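Local coordinates for D-alanyl-D-alanine carboxypeptidase (Vibrio cholerae, PDB 5TR7), which probably removes the terminal D-alanine from peptidoglycan precursor peptides, as a penicillin-binding serine carboxypeptidase of the peptidase S11 family, at residues Q47-R51 against G52-L56. Sequence-based numbering, arbitrary orientation.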
ATOM      1  N   GLN A  47     -13.551  -1.272   2.408  1.00 54.21           N
ATOM      2  CA  GLN A  47     -14.848  -1.787   2.028  1.00 52.11           C
ATOM      3  C   GLN A  47     -15.704  -2.104   3.227  1.00 51.50           C
ATOM      4  O   GLN A  47     -16.908  -1.781   3.229  1.00 63.56           O
ATOM      5  CB  GLN A  47     -14.700  -2.980   1.119  1.00 53.67           C
ATOM      6  CG  GLN A  47     -14.205  -2.619  -0.301  1.00 59.70           C
ATOM      7  CD  GLN A  47     -15.268  -1.985  -1.146  1.00 58.43           C
ATOM      8  OE1 GLN A  47     -16.340  -1.727  -0.663  1.00 61.19           O
ATOM      9  NE2 GLN A  47     -14.998  -1.778  -2.423  1.00 60.29           N
ATOM     10  N   GLU A  48     -15.100  -2.679   4.281  1.00 55.82           N
ATOM     11  CA  GLU A  48     -15.853  -3.026   5.470  1.00 54.95           C
ATOM     12  C   GLU A  48     -16.391  -1.799   6.158  1.00 52.81           C
ATOM     13  O   GLU A  48     -17.508  -1.828   6.672  1.00 55.85           O
ATOM     14  CB  GLU A  48     -15.042  -3.887   6.458  1.00 60.51           C
ATOM     15  CG  GLU A  48     -14.608  -5.243   5.934  1.00 65.16           C
ATOM     16  CD  GLU A  48     -15.779  -6.160   5.619  1.00 74.90           C
ATOM     17  OE1 GLU A  48     -16.736  -6.246   6.399  1.00 88.06           O
ATOM     18  OE2 GLU A  48     -15.749  -6.817   4.582  1.00 77.08           O
ATOM     19  N   VAL A  49     -15.598  -0.733   6.211  1.00 51.23           N
ATOM     20  CA  VAL A  49     -16.043   0.553   6.810  1.00 49.03           C
ATOM     21  C   VAL A  49     -17.172   1.146   5.973  1.00 50.44           C
ATOM     22  O   VAL A  49     -18.170   1.527   6.517  1.00 59.24           O
ATOM     23  CB  VAL A  49     -14.891   1.575   6.848  1.00 55.70           C
ATOM     24  CG1 VAL A  49     -15.394   2.970   7.248  1.00 49.87           C
ATOM     25  CG2 VAL A  49     -13.753   1.067   7.762  1.00 55.87           C
ATOM     26  N   LYS A  50     -17.061   1.185   4.637  1.00 57.06           N
ATOM     27  CA  LYS A  50     -18.136   1.753   3.827  1.00 58.80           C
ATOM     28  C   LYS A  50     -19.428   1.036   3.984  1.00 61.37           C
ATOM     29  O   LYS A  50     -20.461   1.665   3.991  1.00 61.12           O
ATOM     30  CB  LYS A  50     -17.902   1.650   2.341  1.00 68.16           C
ATOM     31  CG  LYS A  50     -16.891   2.574   1.760  1.00 71.06           C
ATOM     32  CD  LYS A  50     -17.208   2.684   0.237  1.00 78.77           C
ATOM     33  CE  LYS A  50     -17.249   1.313  -0.440  1.00 73.53           C
ATOM     34  NZ  LYS A  50     -17.100   1.487  -1.880  1.00 71.00           N
ATOM     35  N   ARG A  51     -19.375  -0.284   4.036  1.00 63.08           N
ATOM     36  CA  ARG A  51     -20.620  -1.035   4.198  1.00 64.92           C
ATOM     37  C   ARG A  51     -21.144  -1.030   5.609  1.00 63.93           C
ATOM     38  O   ARG A  51     -22.174  -1.594   5.851  1.00 62.71           O
ATOM     39  CB  ARG A  51     -20.353  -2.465   3.745  1.00 74.84           C
ATOM     40  CG  ARG A  51     -19.919  -2.465   2.294  1.00 85.96           C
ATOM     41  CD  ARG A  51     -19.391  -3.832   1.958  1.00101.79           C
ATOM     42  NE  ARG A  51     -19.373  -4.093   0.534  1.00114.17           N
ATOM     43  CZ  ARG A  51     -18.938  -5.230  -0.004  1.00126.85           C
ATOM     44  NH1 ARG A  51     -18.468  -6.215   0.774  1.00127.48           N
ATOM     45  NH2 ARG A  51     -18.982  -5.382  -1.326  1.00131.47           N
ATOM     46  N   GLY A  52     -20.425  -0.433   6.570  1.00 60.26           N
ATOM     47  CA  GLY A  52     -20.943  -0.446   7.942  1.00 60.01           C
ATOM     48  C   GLY A  52     -20.725  -1.736   8.741  1.00 57.35           C
ATOM     49  O   GLY A  52     -21.299  -1.874   9.772  1.00 58.09           O
ATOM     50  N   ASN A  53     -19.858  -2.653   8.313  1.00 59.25           N
ATOM     51  CA  ASN A  53     -19.627  -3.888   9.102  1.00 62.75           C
ATOM     52  C   ASN A  53     -18.735  -3.631  10.267  1.00 66.06           C
ATOM     53  O   ASN A  53     -18.788  -4.370  11.229  1.00 60.43           O
ATOM     54  CB  ASN A  53     -19.007  -4.988   8.257  1.00 69.55           C
ATOM     55  CG  ASN A  53     -19.870  -5.378   7.086  1.00 67.05           C
ATOM     56  OD1 ASN A  53     -21.011  -5.050   7.020  1.00 72.86           O
ATOM     57  ND2 ASN A  53     -19.273  -5.999   6.112  1.00 71.31           N
ATOM     58  N   ILE A  54     -17.859  -2.630  10.158  1.00 59.55           N
ATOM     59  CA  ILE A  54     -17.075  -2.198  11.319  1.00 59.59           C
ATOM     60  C   ILE A  54     -17.172  -0.675  11.368  1.00 58.25           C
ATOM     61  O   ILE A  54     -17.445  -0.057  10.361  1.00 62.93           O
ATOM     62  CB  ILE A  54     -15.574  -2.604  11.219  1.00 65.62           C
ATOM     63  CG1 ILE A  54     -14.926  -2.011   9.961  1.00 63.94           C
ATOM     64  CG2 ILE A  54     -15.444  -4.116  11.258  1.00 66.49           C
ATOM     65  CD1 ILE A  54     -13.437  -2.247   9.855  1.00 64.90           C
ATOM     66  N   SER A  55     -16.965  -0.081  12.533  1.00 62.97           N
ATOM     67  CA  SER A  55     -16.927   1.375  12.687  1.00 54.46           C
ATOM     68  C   SER A  55     -15.484   1.808  13.074  1.00 54.35           C
ATOM     69  O   SER A  55     -14.782   1.129  13.787  1.00 54.60           O
ATOM     70  CB  SER A  55     -17.815   1.817  13.825  1.00 55.63           C
ATOM     71  OG  SER A  55     -17.544   3.192  14.196  1.00 55.50           O
ATOM     72  N   LEU A  56     -15.133   3.005  12.667  1.00 56.46           N
ATOM     73  CA  LEU A  56     -13.884   3.625  12.997  1.00 54.63           C
ATOM     74  C   LEU A  56     -13.738   3.833  14.536  1.00 57.69           C
ATOM     75  O   LEU A  56     -12.638   3.903  15.044  1.00 55.78           O
ATOM     76  CB  LEU A  56     -13.805   4.961  12.274  1.00 54.69           C
ATOM     77  CG  LEU A  56     -13.782   4.924  10.768  1.00 53.39           C
ATOM     78  CD1 LEU A  56     -13.728   6.307  10.213  1.00 55.14           C
ATOM     79  CD2 LEU A  56     -12.564   4.133  10.273  1.00 58.95           C
TER
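The side-chain amide of Asn53 is hydrogen-bonded to the carboxylate of Glu48 at the C-terminal end of helix 37-50, a worked example of a Schellman motif reinforced by side chains. Asn53 ND2 donates to Glu48 OE1 at 2.6 Å, and the N-H points almost straight at its acceptor (164°). The oxygen lies close to the plane of the amide, yet the amide nitrogen sits above the carboxylate plane, the two flat groups being turned 42° apart. A bend at chi2 (-64°) in Glu48 curls its carboxylate back over the turn. In the backbone, Asn53 N donates a hydrogen bond to Glu48 O at 3.0 Å, and Gly52 N bonds to Val49 O at 3.0 Å, approaching from well above the carbonyl plane. Gly52 itself takes the positive phi at which the chain leaves the helix.

The Glu48-Asn53 bond occupies the place where a Schellman motif commonly has a hydrophobic contact; an apolar patch lies beside the cap instead. Ile54 CD1 rests 3.9 Å from Val49 CG2 while its CG1 lies against Glu48 CB, and Leu56 CD2 meets Val49 CG2 from further along the loop at 4.1 Å. Ile54 continues inward onto Met106, His109 and Val110 of helix 100-111, where Glu48 also touches Val110. On helix 114-127, Trp124 receives Gln47 and Arg51, and backbone bonding between Leu56 and Ser88 ties the loop to helix 87-95 shortly before the chain enters strand 59-61.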